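Local structure of amidase, hydantoinase/carbamoylase family (Burkholderia ambifaria, 5TP4) at residues B[41-46]-B[170-175]; B[49-54]-B[177-182]; B[195-200]-B[406-411]; B[209-214]-B[398-403]. The protein probably hydrolyses N-carbamoyl-L-amino acids to the free amino acids, as a zinc-dependent amidase of the peptidase M20 family. All blocks are in the same frame, centred on the assembly; numbering follows the deposited sequence.

Close to the N terminus the chain forms a turn and enters helix 45-60; some 120 residues later it returns with helix 172-179. Contact 1 closes the first long loop at the N-terminal ends of both helices. Contact 2 closes a second about two turns further along helix 45-60 and at the C-terminal end of helix 172-179, so the two alternate along the sequence and cross, and touch where L43 packs on R51 and the two cysteines. Both are complete before strand 193-199 begins. Contact 3 ties that zinc-binding strand to helix 398-416, and contact 4, whose segments lie between those of contact 3, joins the start of strand 212-229 to an earlier part of the same helix.

Contact 1 of 4, residues B[41-46]-B[170-175]; sequences LALTDD and ITLGAA. With EDO (1,2-ethanediol), chain C.
L43 reaches from the turn before helix 45-60 to the first turn of helix 172-179, where L172 and A175 receive it. Its CB lies 3.9 Å from the CB of A175, a methyl small enough to let the backbones come near. At CG, set anti to the carbonyl carbon (chi1 -51°), the chain is steered toward the helix and then forks. CD1 follows the helix surface: it touches CG of L172 at 3.8 Å and CB of A175 at 4.0 Å, lodging against both. The other methyl, CD2, turns to the neighbouring contact, packing on C181 SG at 3.9 Å and on the guanidinium of R51.

L172 presents its branch carbon because CG stands anti to its own backbone N (chi1 -174°), beside the carbonyl carbon, and its side chain crosses that of L43 at a slant. The projection of L43 depends on the type II beta turn L41-T44. L43 sits at its third position with phi 67°, a value more usual for glycine; its N is also bonded to D47 OD2. L41 O takes both T44 N and T44 OG1, the hydroxyl at 2.6 Å in the carbonyl plane on a lone pair. T44 and T171 are the N-caps of the two helices, and T171 OG1 accepts from A174 N at 2.9 Å. Across the contact itself the closest approaches are carbon to carbon, and no hydrogen bond crosses: the joint depends on shape and burial, while polar bonds in and beside each segment probably hold the turn and the helix start in shape.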
loop_
_atom_site.group_PDB
_atom_site.type_symbol
_atom_site.label_atom_id
_atom_site.label_comp_id
_atom_site.label_asym_id
_atom_site.label_seq_id
_atom_site.Cartn_x
_atom_site.Cartn_y
_atom_site.Cartn_z
ATOM N N LEU B 41 -4.554 15.573 25.957
ATOM C CA LEU B 41 -3.785 16.262 24.924
ATOM C C LEU B 41 -3.230 17.577 25.459
ATOM O O LEU B 41 -3.906 18.311 26.186
ATOM C CB LEU B 41 -4.672 16.500 23.690
ATOM C CG LEU B 41 -4.856 15.238 22.842
ATOM C CD1 LEU B 41 -6.024 15.378 21.879
ATOM C CD2 LEU B 41 -3.583 14.965 22.082
ATOM N N ALA B 42 -1.979 17.871 25.098
ATOM C CA ALA B 42 -1.267 19.010 25.658
ATOM C C ALA B 42 -2.100 20.290 25.644
ATOM O O ALA B 42 -2.662 20.685 24.616
ATOM C CB ALA B 42 0.038 19.208 24.878
ATOM N N LEU B 43 -2.188 20.922 26.806
ATOM C CA LEU B 43 -2.801 22.236 27.026
ATOM C C LEU B 43 -4.309 22.271 26.809
ATOM O O LEU B 43 -4.886 23.363 26.761
ATOM C CB LEU B 43 -2.123 23.324 26.172
ATOM C CG LEU B 43 -0.594 23.283 26.361
ATOM C CD1 LEU B 43 0.093 24.405 25.550
ATOM C CD2 LEU B 43 -0.174 23.383 27.830
ATOM N N THR B 44 -4.970 21.120 26.709
ATOM C CA THR B 44 -6.411 21.079 26.794
ATOM C C THR B 44 -6.830 21.143 28.256
ATOM O O THR B 44 -5.997 21.070 29.157
ATOM C CB THR B 44 -6.972 19.812 26.154
ATOM O OG1 THR B 44 -6.443 18.662 26.834
ATOM C CG2 THR B 44 -6.621 19.756 24.665
ATOM N N ASP B 45 -8.146 21.297 28.474
ATOM C CA ASP B 45 -8.691 21.305 29.833
ATOM C C ASP B 45 -8.253 20.078 30.633
ATOM O O ASP B 45 -7.864 20.202 31.799
ATOM C CB ASP B 45 -10.217 21.388 29.802
ATOM C CG ASP B 45 -10.736 22.772 29.448
ATOM O OD1 ASP B 45 -9.971 23.757 29.506
ATOM O OD2 ASP B 45 -11.938 22.882 29.124
ATOM N N ASP B 46 -8.285 18.880 30.027
ATOM C CA ASP B 46 -7.870 17.697 30.784
ATOM C C ASP B 46 -6.375 17.675 31.065
ATOM O O ASP B 46 -5.965 17.190 32.128
ATOM C CB ASP B 46 -8.312 16.412 30.073
ATOM C CG ASP B 46 -9.770 16.095 30.343
ATOM O OD1 ASP B 46 -10.254 16.458 31.452
ATOM O OD2 ASP B 46 -10.440 15.500 29.463
ATOM N N ILE B 170 -5.244 27.101 16.458
ATOM C CA ILE B 170 -4.932 27.701 17.748
ATOM C C ILE B 170 -3.431 27.641 17.985
ATOM O O ILE B 170 -2.812 26.587 17.818
ATOM C CB ILE B 170 -5.677 26.968 18.866
ATOM C CG1 ILE B 170 -7.184 27.073 18.635
ATOM C CG2 ILE B 170 -5.277 27.507 20.228
ATOM C CD1 ILE B 170 -7.963 26.192 19.552
ATOM N N THR B 171 -2.850 28.762 18.401
ATOM C CA THR B 171 -1.428 28.759 18.682
ATOM C C THR B 171 -1.147 28.159 20.058
ATOM O O THR B 171 -1.990 28.176 20.961
ATOM C CB THR B 171 -0.852 30.169 18.622
ATOM O OG1 THR B 171 -1.394 30.959 19.694
ATOM C CG2 THR B 171 -1.187 30.815 17.292
ATOM N N LEU B 172 0.073 27.646 20.217
ATOM C CA LEU B 172 0.456 27.134 21.527
ATOM C C LEU B 172 0.425 28.240 22.577
ATOM O O LEU B 172 0.026 28.009 23.722
ATOM C CB LEU B 172 1.834 26.472 21.452
ATOM C CG LEU B 172 2.265 25.785 22.745
ATOM C CD1 LEU B 172 2.821 24.380 22.461
ATOM C CD2 LEU B 172 3.310 26.637 23.424
ATOM N N GLY B 173 0.863 29.449 22.220
ATOM C CA GLY B 173 0.763 30.554 23.168
ATOM C C GLY B 173 -0.671 30.819 23.595
ATOM O O GLY B 173 -0.961 30.991 24.784
ATOM N N ALA B 174 -1.587 30.873 22.627
ATOM C CA ALA B 174 -3.000 31.012 22.968
ATOM C C ALA B 174 -3.460 29.867 23.862
ATOM O O ALA B 174 -4.239 30.075 24.801
ATOM C CB ALA B 174 -3.848 31.066 21.695
ATOM N N ALA B 175 -2.976 28.645 23.593
ATOM C CA ALA B 175 -3.397 27.500 24.400
ATOM C C ALA B 175 -2.823 27.581 25.810
ATOM O O ALA B 175 -3.476 27.159 26.775
ATOM C CB ALA B 175 -2.987 26.191 23.721
HETATM C C1 EDO C . -11.597 14.650 33.748
HETATM O O1 EDO C . -12.513 15.462 33.000
HETATM C C2 EDO C . -12.092 13.208 33.768
HETATM O O2 EDO C . -12.245 12.786 32.415
#

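Contact 2 of 4, residues B[49-54]-B[177-182]; sequences RGRDLF and DACGCR
Facing R51 of helix 45-60, the segment 177-182 brings up the two sulfurs of C179 and C181 as helix 172-179 comes to its end. It starts with D177, whose exposed carboxylate has its partner within the same segment. C179, in the last turn, points to the other helix, and its SG lies 4.2 Å from CD of R51, against the aliphatic part of that arginine.

G180 follows with phi 72°, which glycine adopts without strain. It is the C-prime residue of a Schellman motif, in which C181 N bonds back to L176 O and G180 N makes a weak bond to D177 O. This reversal lets two cysteines separated by a single glycine face each other, and C179 SG and C181 SG join in a disulfide of 2.1 Å that staples the helix end.

At C181 the SG sits between its backbone N and carbonyl carbon (chi1 55°), a torsion that puts the sulfur 3.8 Å above one face of the R51 guanidinium, displaced toward the rim at NH1. No hydrogen bond crosses here. A large, polarisable sulfur suits the flat face of a cation whose N-H groups are engaged: NE in a salt bridge with D47, NH1 with G71 O and NH2 with T135 OG1. Those bonds hold the flat group in place.

R182 then doubles back on D177, gripping it side-on: NE reaches OD1 at 2.8 Å in a nearly straight bond of 175°, and NH2 reaches OD2 at 3.1 Å from above the carboxylate plane.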
loop_
_atom_site.group_PDB
_atom_site.type_symbol
_atom_site.label_atom_id
_atom_site.label_comp_id
_atom_site.label_asym_id
_atom_site.label_seq_id
_atom_site.Cartn_x
_atom_site.Cartn_y
_atom_site.Cartn_z
ATOM N N ARG B 49 -6.145 19.833 34.053
ATOM C CA ARG B 49 -6.608 19.156 35.265
ATOM C C ARG B 49 -5.546 18.211 35.797
ATOM O O ARG B 49 -5.369 18.098 37.015
ATOM C CB ARG B 49 -7.934 18.402 35.005
ATOM C CG ARG B 49 -9.108 19.339 34.727
ATOM C CD ARG B 49 -10.373 18.642 34.229
ATOM N NE ARG B 49 -11.367 19.663 33.914
ATOM C CZ ARG B 49 -11.982 19.771 32.746
ATOM N NH1 ARG B 49 -11.721 18.875 31.791
ATOM N NH2 ARG B 49 -12.855 20.753 32.540
ATOM N N GLY B 50 -4.810 17.543 34.902
ATOM C CA GLY B 50 -3.732 16.661 35.345
ATOM C C GLY B 50 -2.556 17.434 35.913
ATOM O O GLY B 50 -1.992 17.058 36.946
ATOM N N ARG B 51 -2.161 18.513 35.234
ATOM C CA ARG B 51 -1.115 19.392 35.757
ATOM C C ARG B 51 -1.485 19.896 37.145
ATOM O O ARG B 51 -0.654 19.889 38.064
ATOM C CB ARG B 51 -0.930 20.582 34.814
ATOM C CG ARG B 51 -0.303 20.277 33.475
ATOM C CD ARG B 51 -0.638 21.429 32.461
ATOM N NE ARG B 51 0.281 21.384 31.329
ATOM C CZ ARG B 51 1.414 22.087 31.266
ATOM N NH1 ARG B 51 1.744 22.914 32.255
ATOM N NH2 ARG B 51 2.219 21.961 30.221
ATOM N N ASP B 52 -2.739 20.349 37.302
ATOM C CA ASP B 52 -3.185 20.934 38.562
ATOM C C ASP B 52 -3.218 19.905 39.683
ATOM O O ASP B 52 -2.862 20.225 40.826
ATOM C CB ASP B 52 -4.572 21.551 38.392
ATOM C CG ASP B 52 -4.531 22.929 37.741
ATOM O OD1 ASP B 52 -3.427 23.398 37.399
ATOM O OD2 ASP B 52 -5.608 23.555 37.583
ATOM N N LEU B 53 -3.708 18.691 39.393
ATOM C CA LEU B 53 -3.661 17.604 40.376
ATOM C C LEU B 53 -2.229 17.332 40.824
ATOM O O LEU B 53 -1.948 17.287 42.028
ATOM C CB LEU B 53 -4.286 16.339 39.793
ATOM C CG LEU B 53 -4.308 15.140 40.746
ATOM C CD1 LEU B 53 -5.072 15.533 42.009
ATOM C CD2 LEU B 53 -4.978 13.911 40.058
ATOM N N PHE B 54 -1.310 17.132 39.862
ATOM C CA PHE B 54 0.106 16.948 40.176
ATOM C C PHE B 54 0.655 18.103 41.013
ATOM O O PHE B 54 1.369 17.882 42.002
ATOM C CB PHE B 54 0.899 16.808 38.880
ATOM C CG PHE B 54 2.386 16.782 39.075
ATOM C CD1 PHE B 54 2.996 15.742 39.743
ATOM C CD2 PHE B 54 3.164 17.820 38.576
ATOM C CE1 PHE B 54 4.387 15.737 39.926
ATOM C CE2 PHE B 54 4.548 17.815 38.743
ATOM C CZ PHE B 54 5.150 16.763 39.421
ATOM N N ASP B 177 -2.348 30.380 27.375
ATOM C CA ASP B 177 -3.188 31.377 28.033
ATOM C C ASP B 177 -4.522 30.772 28.463
ATOM O O ASP B 177 -5.019 31.066 29.558
ATOM C CB ASP B 177 -3.418 32.574 27.118
ATOM C CG ASP B 177 -2.166 33.402 26.912
ATOM O OD1 ASP B 177 -1.262 33.348 27.770
ATOM O OD2 ASP B 177 -2.083 34.109 25.894
ATOM N N ALA B 178 -5.104 29.916 27.621
ATOM C CA ALA B 178 -6.350 29.238 27.979
ATOM C C ALA B 178 -6.147 28.284 29.148
ATOM O O ALA B 178 -7.029 28.145 30.005
ATOM C CB ALA B 178 -6.897 28.483 26.769
ATOM N N CYS B 179 -4.990 27.611 29.184
ATOM C CA CYS B 179 -4.593 26.710 30.265
ATOM C C CYS B 179 -4.287 27.463 31.555
ATOM O O CYS B 179 -4.395 26.880 32.640
ATOM C CB CYS B 179 -3.368 25.906 29.807
ATOM S SG CYS B 179 -2.335 25.039 31.076
ATOM N N GLY B 180 -3.936 28.744 31.458
ATOM C CA GLY B 180 -3.440 29.483 32.606
ATOM C C GLY B 180 -2.043 29.065 33.014
ATOM O O GLY B 180 -1.673 29.207 34.182
ATOM N N CYS B 181 -1.244 28.540 32.085
ATOM C CA CYS B 181 0.053 28.037 32.500
ATOM C C CYS B 181 1.186 28.631 31.665
ATOM O O CYS B 181 2.216 27.990 31.456
ATOM C CB CYS B 181 0.059 26.513 32.480
ATOM S SG CYS B 181 -0.413 25.793 30.922
ATOM N N ARG B 182 1.023 29.867 31.206
ATOM C CA ARG B 182 2.121 30.638 30.620
ATOM C C ARG B 182 2.890 31.340 31.739
ATOM O O ARG B 182 2.470 32.396 32.220
ATOM C CB ARG B 182 1.588 31.668 29.627
ATOM C CG ARG B 182 2.686 32.210 28.747
ATOM C CD ARG B 182 2.387 33.558 28.175
ATOM N NE ARG B 182 1.427 33.563 27.074
ATOM C CZ ARG B 182 1.757 33.601 25.788
ATOM N NH1 ARG B 182 3.034 33.580 25.419
ATOM N NH2 ARG B 182 0.805 33.654 24.862
#

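Contact 3 of 4, residues B[195-200]-B[406-411]; sequences FEAHIE and NVLLNA. With ZN (zinc ion), chain P.
A parallel strand of the M20 catalytic domain's central sheet, 193-199, packs here on helix 398-416, with F195 and A197 facing L408 and A411. The axes of 195-199 and 406-411 run antiparallel (173°) and approach to 9.4 Å. L408 carries the larger share on the helix side: with CG anti to its backbone N (chi1 178°), its fork spans two same-side strand residues. CD1 meets F195 CB at 3.8 Å, while CD2 meets A197 CB at 4.2 Å; alanine keeps the strand surface low enough for the leucine to lie close. One helical turn later, the CB of A411 approaches the F195 ring obliquely, 4.1 Å from CE2.

Such a layer of helix on sheet is the α/β architecture of zinc exopeptidase-type domains, in which strand ends supply metal ligands. Here H198, near the end of the strand, binds zinc through NE2 at 2.4 Å, along with H92 and two waters. Its other nitrogen, ND1, donates to I199 O at 2.7 Å, within the ring plane and on a carbonyl lone pair, which fixes the rotation of the imidazole. On the helix, N410 ND2 and N410 N reach N406 O from opposite faces of its carbonyl plane.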
loop_
_atom_site.group_PDB
_atom_site.type_symbol
_atom_site.label_atom_id
_atom_site.label_comp_id
_atom_site.label_asym_id
_atom_site.label_seq_id
_atom_site.Cartn_x
_atom_site.Cartn_y
_atom_site.Cartn_z
ATOM N N PHE B 195 17.277 12.806 35.281
ATOM C CA PHE B 195 16.895 11.397 35.294
ATOM C C PHE B 195 15.438 11.244 34.869
ATOM O O PHE B 195 14.576 12.037 35.259
ATOM C CB PHE B 195 17.074 10.807 36.692
ATOM C CG PHE B 195 18.505 10.679 37.148
ATOM C CD1 PHE B 195 19.123 11.716 37.826
ATOM C CD2 PHE B 195 19.208 9.500 36.927
ATOM C CE1 PHE B 195 20.428 11.598 38.263
ATOM C CE2 PHE B 195 20.507 9.356 37.350
ATOM C CZ PHE B 195 21.134 10.403 38.023
ATOM N N GLU B 196 15.138 10.199 34.091
ATOM C CA GLU B 196 13.759 9.969 33.668
ATOM C C GLU B 196 13.462 8.489 33.781
ATOM O O GLU B 196 14.178 7.679 33.184
ATOM C CB GLU B 196 13.536 10.441 32.225
ATOM C CG GLU B 196 12.165 10.120 31.697
ATOM C CD GLU B 196 11.706 11.035 30.566
ATOM O OE1 GLU B 196 10.585 10.823 30.046
ATOM O OE2 GLU B 196 12.457 11.970 30.202
ATOM N N ALA B 197 12.420 8.140 34.541
ATOM C CA ALA B 197 11.933 6.768 34.550
ATOM C C ALA B 197 10.810 6.623 33.533
ATOM O O ALA B 197 9.974 7.520 33.375
ATOM C CB ALA B 197 11.467 6.387 35.959
ATOM N N HIS B 198 10.775 5.478 32.839
ATOM C CA HIS B 198 9.768 5.288 31.799
ATOM C C HIS B 198 9.540 3.800 31.579
ATOM O O HIS B 198 10.443 2.985 31.776
ATOM C CB HIS B 198 10.241 5.944 30.484
ATOM C CG HIS B 198 9.129 6.348 29.567
ATOM N ND1 HIS B 198 8.449 5.442 28.775
ATOM C CD2 HIS B 198 8.574 7.560 29.316
ATOM C CE1 HIS B 198 7.509 6.077 28.094
ATOM N NE2 HIS B 198 7.577 7.362 28.389
ATOM N N ILE B 199 8.326 3.450 31.161
ATOM C CA ILE B 199 8.127 2.083 30.685
ATOM C C ILE B 199 8.926 1.886 29.397
ATOM O O ILE B 199 9.165 2.824 28.632
ATOM C CB ILE B 199 6.635 1.751 30.480
ATOM C CG1 ILE B 199 5.949 2.712 29.485
ATOM C CG2 ILE B 199 5.899 1.727 31.821
ATOM C CD1 ILE B 199 4.620 2.183 28.961
ATOM N N GLU B 200 9.375 0.653 29.170
ATOM C CA GLU B 200 10.230 0.359 28.012
ATOM C C GLU B 200 9.591 0.733 26.674
ATOM O O GLU B 200 10.297 1.135 25.739
ATOM C CB GLU B 200 10.571 -1.126 27.984
ATOM C CG GLU B 200 11.432 -1.480 26.778
ATOM C CD GLU B 200 11.622 -2.961 26.621
ATOM O OE1 GLU B 200 11.932 -3.413 25.493
ATOM O OE2 GLU B 200 11.449 -3.666 27.634
ATOM N N ASN B 406 12.461 2.577 43.195
ATOM C CA ASN B 406 13.564 2.375 44.140
ATOM C C ASN B 406 14.907 2.664 43.487
ATOM O O ASN B 406 15.795 3.264 44.112
ATOM C CB ASN B 406 13.550 0.957 44.696
ATOM C CG ASN B 406 12.435 0.746 45.698
ATOM O OD1 ASN B 406 11.916 1.707 46.286
ATOM N ND2 ASN B 406 12.084 -0.520 45.932
ATOM N N VAL B 407 15.080 2.236 42.231
ATOM C CA VAL B 407 16.332 2.512 41.526
ATOM C C VAL B 407 16.459 4.001 41.245
ATOM O O VAL B 407 17.523 4.603 41.461
ATOM C CB VAL B 407 16.412 1.684 40.230
ATOM C CG1 VAL B 407 17.556 2.201 39.337
ATOM C CG2 VAL B 407 16.639 0.200 40.578
ATOM N N LEU B 408 15.378 4.626 40.766
ATOM C CA LEU B 408 15.399 6.066 40.514
ATOM C C LEU B 408 15.764 6.824 41.776
ATOM O O LEU B 408 16.613 7.723 41.763
ATOM C CB LEU B 408 14.036 6.526 40.006
ATOM C CG LEU B 408 13.893 8.046 39.739
ATOM C CD1 LEU B 408 14.811 8.417 38.538
ATOM C CD2 LEU B 408 12.441 8.398 39.460
ATOM N N LEU B 409 15.128 6.460 42.887
ATOM C CA LEU B 409 15.366 7.148 44.149
ATOM C C LEU B 409 16.828 7.094 44.529
ATOM O O LEU B 409 17.405 8.091 44.980
ATOM C CB LEU B 409 14.526 6.484 45.247
ATOM C CG LEU B 409 14.875 6.790 46.700
ATOM C CD1 LEU B 409 14.512 8.254 47.054
ATOM C CD2 LEU B 409 14.098 5.813 47.609
ATOM N N ASN B 410 17.434 5.911 44.423
ATOM C CA ASN B 410 18.774 5.778 44.963
ATOM C C ASN B 410 19.821 6.313 43.999
ATOM O O ASN B 410 20.875 6.779 44.446
ATOM C CB ASN B 410 19.045 4.325 45.348
ATOM C CG ASN B 410 18.458 3.991 46.697
ATOM O OD1 ASN B 410 19.111 4.191 47.716
ATOM N ND2 ASN B 410 17.177 3.543 46.723
ATOM N N ALA B 411 19.553 6.276 42.699
ATOM C CA ALA B 411 20.462 6.960 41.776
ATOM C C ALA B 411 20.399 8.472 41.972
ATOM O O ALA B 411 21.443 9.146 41.991
ATOM C CB ALA B 411 20.140 6.608 40.326
HETATM ZN ZN ZN P . 6.388 8.925 27.011
HETATM O O HOH W 1 8.540 10.066 26.856
HETATM O O HOH W 2 6.289 8.846 24.748
#

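Contact 4 of 4, residues B[209-214]-B[398-403]; sequences GTTIGI and PDDVTR
T211 lies across the side chain of R403 at about a right angle, and the tight part of the contact is built round its methyl. T211 CG2, anti to the backbone N, packs 3.7 Å from R403 CB and equally near R403 NE. Beside it, I212 sends CD1 to 3.9 Å from the carbonyl O of R403; the ethyl arm of isoleucine reaches the helix backbone between the start of strand 212-229 and helix 398-416, and the same methyl also touches V407.

At the partly exposed R403 and its nearby water the character changes. T211 OG1 sits 3.6 Å above the centre of the R403 guanidinium plane. That hydroxyl is also tied to D400 through water 3, which lies 2.7 Å from T211 OG1 and donates to D400 OD1. The arginine, bent at chi3 (-70°), curls back on its own helix: NE bonds to D399 O at 3.0 Å from above the carbonyl plane, while NH2 forms a salt bridge with D400 OD1, though the hydrogen bond in it is weak (130°).

No direct hydrogen bond joins the segments. Threonine serves both halves, methyl against the R403 chain, hydroxyl over its guanidinium and on water 3, so a water bridge replaces a direct bond between T211 and D400.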
loop_
_atom_site.group_PDB
_atom_site.type_symbol
_atom_site.label_atom_id
_atom_site.label_comp_id
_atom_site.label_asym_id
_atom_site.label_seq_id
_atom_site.Cartn_x
_atom_site.Cartn_y
_atom_site.Cartn_z
ATOM N N GLY B 209 12.303 -11.240 31.748
ATOM C CA GLY B 209 12.190 -11.171 33.189
ATOM C C GLY B 209 13.143 -10.173 33.810
ATOM O O GLY B 209 13.549 -10.340 34.962
ATOM N N THR B 210 13.507 -9.123 33.079
ATOM C CA THR B 210 14.414 -8.120 33.601
ATOM C C THR B 210 13.601 -6.993 34.209
ATOM O O THR B 210 12.740 -6.424 33.535
ATOM C CB THR B 210 15.300 -7.547 32.496
ATOM O OG1 THR B 210 15.898 -8.616 31.760
ATOM C CG2 THR B 210 16.367 -6.699 33.102
ATOM N N THR B 211 13.878 -6.676 35.468
ATOM C CA THR B 211 13.147 -5.616 36.154
ATOM C C THR B 211 13.613 -4.225 35.740
ATOM O O THR B 211 12.787 -3.323 35.561
ATOM C CB THR B 211 13.281 -5.788 37.661
ATOM O OG1 THR B 211 12.723 -7.056 38.017
ATOM C CG2 THR B 211 12.514 -4.681 38.402
ATOM N N ILE B 212 14.918 -4.028 35.586
ATOM C CA ILE B 212 15.510 -2.701 35.390
ATOM C C ILE B 212 16.219 -2.640 34.041
ATOM O O ILE B 212 17.192 -3.364 33.812
ATOM C CB ILE B 212 16.497 -2.343 36.509
ATOM C CG1 ILE B 212 15.812 -2.445 37.890
ATOM C CG2 ILE B 212 17.093 -0.898 36.256
ATOM C CD1 ILE B 212 14.620 -1.441 38.071
ATOM N N GLY B 213 15.751 -1.749 33.164
ATOM C CA GLY B 213 16.510 -1.451 31.966
ATOM C C GLY B 213 17.445 -0.290 32.251
ATOM O O GLY B 213 16.994 0.807 32.588
ATOM N N ILE B 214 18.748 -0.538 32.172
ATOM C CA ILE B 214 19.782 0.495 32.337
ATOM C C ILE B 214 19.932 1.152 30.969
ATOM O O ILE B 214 20.595 0.615 30.084
ATOM C CB ILE B 214 21.101 -0.102 32.829
ATOM C CG1 ILE B 214 20.929 -0.782 34.184
ATOM C CG2 ILE B 214 22.181 1.003 32.955
ATOM C CD1 ILE B 214 21.983 -1.855 34.451
ATOM N N PRO B 398 2.638 -3.729 39.322
ATOM C CA PRO B 398 2.921 -2.894 40.500
ATOM C C PRO B 398 4.314 -3.075 41.056
ATOM O O PRO B 398 4.958 -2.080 41.411
ATOM C CB PRO B 398 1.849 -3.324 41.515
ATOM C CG PRO B 398 0.703 -3.871 40.665
ATOM C CD PRO B 398 1.385 -4.503 39.466
ATOM N N ASP B 399 4.814 -4.312 41.142
ATOM C CA ASP B 399 6.166 -4.478 41.665
ATOM C C ASP B 399 7.238 -3.928 40.723
ATOM O O ASP B 399 8.325 -3.561 41.179
ATOM C CB ASP B 399 6.420 -5.961 41.983
ATOM C CG ASP B 399 5.637 -6.450 43.179
ATOM O OD1 ASP B 399 4.976 -5.644 43.879
ATOM O OD2 ASP B 399 5.679 -7.672 43.418
ATOM N N ASP B 400 6.990 -3.866 39.409
ATOM C CA ASP B 400 7.982 -3.263 38.521
ATOM C C ASP B 400 7.982 -1.750 38.675
ATOM O O ASP B 400 9.043 -1.114 38.702
ATOM C CB ASP B 400 7.687 -3.646 37.075
ATOM C CG ASP B 400 7.899 -5.123 36.815
ATOM O OD1 ASP B 400 8.707 -5.737 37.545
ATOM O OD2 ASP B 400 7.263 -5.662 35.884
ATOM N N VAL B 401 6.782 -1.169 38.808
ATOM C CA VAL B 401 6.661 0.252 39.110
ATOM C C VAL B 401 7.425 0.575 40.384
ATOM O O VAL B 401 8.219 1.526 40.443
ATOM C CB VAL B 401 5.171 0.633 39.232
ATOM C CG1 VAL B 401 5.005 1.961 39.967
ATOM C CG2 VAL B 401 4.512 0.657 37.843
ATOM N N THR B 402 7.209 -0.218 41.422
ATOM C CA THR B 402 7.896 0.040 42.683
ATOM C C THR B 402 9.406 -0.078 42.527
ATOM O O THR B 402 10.153 0.812 42.942
ATOM C CB THR B 402 7.400 -0.924 43.750
ATOM O OG1 THR B 402 5.990 -0.765 43.915
ATOM C CG2 THR B 402 8.112 -0.646 45.104
ATOM N N ARG B 403 9.883 -1.191 41.958
ATOM C CA ARG B 403 11.330 -1.412 41.933
ATOM C C ARG B 403 12.052 -0.422 41.021
ATOM O O ARG B 403 13.142 0.047 41.358
ATOM C CB ARG B 403 11.624 -2.854 41.534
ATOM C CG ARG B 403 11.214 -3.850 42.660
ATOM C CD ARG B 403 11.423 -5.271 42.294
ATOM N NE ARG B 403 10.477 -5.688 41.274
ATOM C CZ ARG B 403 10.352 -6.932 40.830
ATOM N NH1 ARG B 403 11.126 -7.902 41.325
ATOM N NH2 ARG B 403 9.451 -7.198 39.886
HETATM O O HOH W 3 10.459 -7.717 36.669
#